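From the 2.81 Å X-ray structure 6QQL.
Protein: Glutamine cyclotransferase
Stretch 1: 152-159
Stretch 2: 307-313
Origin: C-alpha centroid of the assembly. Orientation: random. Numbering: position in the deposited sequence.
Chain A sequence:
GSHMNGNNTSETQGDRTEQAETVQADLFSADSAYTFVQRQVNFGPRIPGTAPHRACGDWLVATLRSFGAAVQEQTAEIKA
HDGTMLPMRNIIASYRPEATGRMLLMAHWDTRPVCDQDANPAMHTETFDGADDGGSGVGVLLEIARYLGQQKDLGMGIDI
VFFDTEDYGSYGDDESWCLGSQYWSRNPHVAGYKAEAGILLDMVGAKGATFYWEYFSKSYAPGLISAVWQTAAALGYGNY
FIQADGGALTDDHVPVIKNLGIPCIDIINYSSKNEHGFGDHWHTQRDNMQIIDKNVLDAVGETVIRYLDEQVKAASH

Stretch 1 (152-159) KDLGMGID
Stretch 2, residues 307-313: YLDEQVK

How do the two backbones run where they meet? Lys152 to Met156 form a loop that leads into a strand at Gly157 to Asp159, and the strand continues beyond the stretch. Most phi/psi pairs of this stretch are extended, such as -139/139 at Leu154 and -131/131 at Ile158, but Lys152 lies at -64/-51 and Gly155 turns at -88/-24. Tyr307 to Gln311 are the last residues of a helix, with Gln311 at -80/-16; Val312, at -127/111, is the first to leave helical values. Val312 N still donates to Leu308 O at 3.1 Å, holding the departing chain against the final turn. The register is set by Gly155 and Val312, whose CA atoms lie 5.3 Å apart. From there the chains run in opposite senses, so that Ile158 comes to lie by Leu308.

What polar link joins the backbones? A single weak hydrogen bond does so, from Gly155 N to Lys313 O at 3.4 Å with an N-H...O angle of 128°. The same carbonyl is near the preceding residue, with Leu154 CA 4.0 Å from Lys313 O. The Lys313 side chain plays no part: its CA-to-CB bond points away, and its NZ bonds to Glu310 O at 2.9 Å, folding the lysine back over its own stretch.

Which side chains surround Val312? Val312 (chi1 m, -52°) points toward the loop and loses 73 Å² to it, the largest share of any residue in a contact that buries 304 Å² in all. Met156 also points toward its partner, and its CB packs tightly on Val312 CG1 at 3.4 Å. Its chi1 of -93° lies between wells, while chi2 and chi3 are both t; this extended chain carries SD to 4.0 Å from Gln311 O. Leu154 starts out sideways, but with chi1 m and chi2 t its end comes nearer, bringing CD2 to 4.2 Å from Val312 CG2. The two valine methyls thus meet different neighbors, and these contacts remove hydrocarbon surface from water.

How does the packing extend along the strand and helix? Ile158 (chi1 m, chi2 t) points toward the helix, and its CD1 lies 3.7 Å from Leu308 CD1. Leu308 leaves its backbone sideways, yet chi1 t and chi2 p bring its end close enough for this van der Waals contact between two buried aliphatic chains. Between Met156 and Ile158, Gly157 makes no contact with the helix, in keeping with the alternation of an extended chain.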

# COMPACT_ATOMS: atom_id res chain seq x y z
N LYS A 152 -8.67 8.79 21.66
CA LYS A 152 -9.10 10.05 22.26
C LYS A 152 -8.04 11.13 22.03
O LYS A 152 -8.35 12.22 21.52
CB LYS A 152 -9.43 9.86 23.74
CG LYS A 152 -9.86 11.13 24.47
CD LYS A 152 -10.77 10.86 25.71
CE LYS A 152 -12.28 10.86 25.38
NZ LYS A 152 -12.88 12.21 25.14
N ASP A 153 -6.78 10.85 22.38
CA ASP A 153 -5.69 11.79 22.15
C ASP A 153 -4.53 11.07 21.47
O ASP A 153 -4.32 9.87 21.67
CB ASP A 153 -5.20 12.43 23.48
CG ASP A 153 -6.26 13.34 24.13
OD1 ASP A 153 -6.75 14.28 23.47
OD2 ASP A 153 -6.60 13.11 25.31
N LEU A 154 -3.78 11.81 20.67
CA LEU A 154 -2.70 11.22 19.89
C LEU A 154 -1.50 12.15 19.92
O LEU A 154 -1.65 13.37 19.82
CB LEU A 154 -3.10 10.97 18.43
CG LEU A 154 -3.95 9.76 18.00
CD1 LEU A 154 -4.02 9.71 16.48
CD2 LEU A 154 -3.41 8.45 18.56
N GLY A 155 -0.31 11.56 20.06
CA GLY A 155 0.90 12.35 20.17
C GLY A 155 1.57 12.74 18.87
O GLY A 155 2.28 13.75 18.81
N MET A 156 1.34 11.97 17.80
CA MET A 156 1.88 12.29 16.48
C MET A 156 0.72 12.42 15.50
O MET A 156 -0.35 11.84 15.70
CB MET A 156 2.87 11.22 15.94
CG MET A 156 4.40 11.45 16.23
SD MET A 156 5.61 10.30 15.44
CE MET A 156 7.20 11.09 15.75
N GLY A 157 0.96 13.17 14.44
CA GLY A 157 0.08 13.12 13.30
C GLY A 157 0.30 11.85 12.50
O GLY A 157 1.36 11.22 12.53
N ILE A 158 -0.76 11.42 11.83
CA ILE A 158 -0.68 10.26 10.96
C ILE A 158 -1.30 10.64 9.63
O ILE A 158 -2.41 11.19 9.58
CB ILE A 158 -1.38 9.03 11.55
CG1 ILE A 158 -0.77 8.66 12.90
CG2 ILE A 158 -1.33 7.87 10.58
CD1 ILE A 158 -1.38 7.42 13.49
N ASP A 159 -0.58 10.34 8.56
CA ASP A 159 -1.07 10.46 7.20
C ASP A 159 -1.12 9.07 6.62
O ASP A 159 -0.13 8.32 6.69
CB ASP A 159 -0.18 11.39 6.39
CG ASP A 159 -0.02 12.72 7.03
OD1 ASP A 159 -1.07 13.30 7.34
OD2 ASP A 159 1.12 13.14 7.29
N TYR A 307 3.50 -1.43 16.02
CA TYR A 307 4.60 -0.49 15.84
C TYR A 307 4.08 0.94 15.93
O TYR A 307 4.73 1.83 16.50
CB TYR A 307 5.29 -0.75 14.49
CG TYR A 307 6.28 0.32 14.15
CD1 TYR A 307 7.60 0.22 14.58
CD2 TYR A 307 5.87 1.49 13.51
CE1 TYR A 307 8.51 1.23 14.32
CE2 TYR A 307 6.76 2.50 13.26
CZ TYR A 307 8.08 2.37 13.66
OH TYR A 307 8.95 3.40 13.39
N LEU A 308 2.89 1.19 15.37
CA LEU A 308 2.29 2.52 15.43
C LEU A 308 1.85 2.88 16.85
O LEU A 308 1.89 4.06 17.21
CB LEU A 308 1.10 2.58 14.46
CG LEU A 308 0.43 3.93 14.19
CD1 LEU A 308 1.44 4.99 13.80
CD2 LEU A 308 -0.55 3.73 13.05
N ASP A 309 1.49 1.90 17.67
CA ASP A 309 1.00 2.21 19.00
C ASP A 309 2.11 2.76 19.89
O ASP A 309 1.92 3.78 20.56
CB ASP A 309 0.38 0.98 19.65
CG ASP A 309 -0.35 1.32 20.93
OD1 ASP A 309 -1.28 2.14 20.83
OD2 ASP A 309 -0.01 0.79 22.01
N GLU A 310 3.25 2.07 19.95
CA GLU A 310 4.31 2.56 20.82
C GLU A 310 4.92 3.85 20.28
O GLU A 310 5.38 4.68 21.07
CB GLU A 310 5.39 1.49 21.02
CG GLU A 310 6.61 1.61 20.09
CD GLU A 310 7.82 0.80 20.58
OE1 GLU A 310 7.60 -0.27 21.19
OE2 GLU A 310 8.99 1.21 20.33
N GLN A 311 4.90 4.04 18.96
CA GLN A 311 5.48 5.25 18.37
C GLN A 311 4.58 6.46 18.47
O GLN A 311 5.07 7.58 18.27
CB GLN A 311 5.87 5.01 16.91
CG GLN A 311 6.98 3.97 16.68
CD GLN A 311 8.36 4.41 17.18
OE1 GLN A 311 8.47 5.23 18.09
NE2 GLN A 311 9.41 3.86 16.59
N VAL A 312 3.29 6.29 18.75
CA VAL A 312 2.41 7.40 19.09
C VAL A 312 1.70 7.07 20.41
O VAL A 312 0.88 6.15 20.48
CB VAL A 312 1.41 7.75 17.95
CG1 VAL A 312 2.16 7.95 16.63
CG2 VAL A 312 0.32 6.69 17.76
N LYS A 313 2.06 7.80 21.46
CA LYS A 313 1.52 7.53 22.79
C LYS A 313 0.38 8.51 23.12
O LYS A 313 -0.37 8.92 22.22
CB LYS A 313 2.63 7.63 23.84
CG LYS A 313 3.99 7.22 23.29
CD LYS A 313 5.02 8.31 23.54
CE LYS A 313 6.19 8.10 22.63
NZ LYS A 313 6.65 6.69 22.74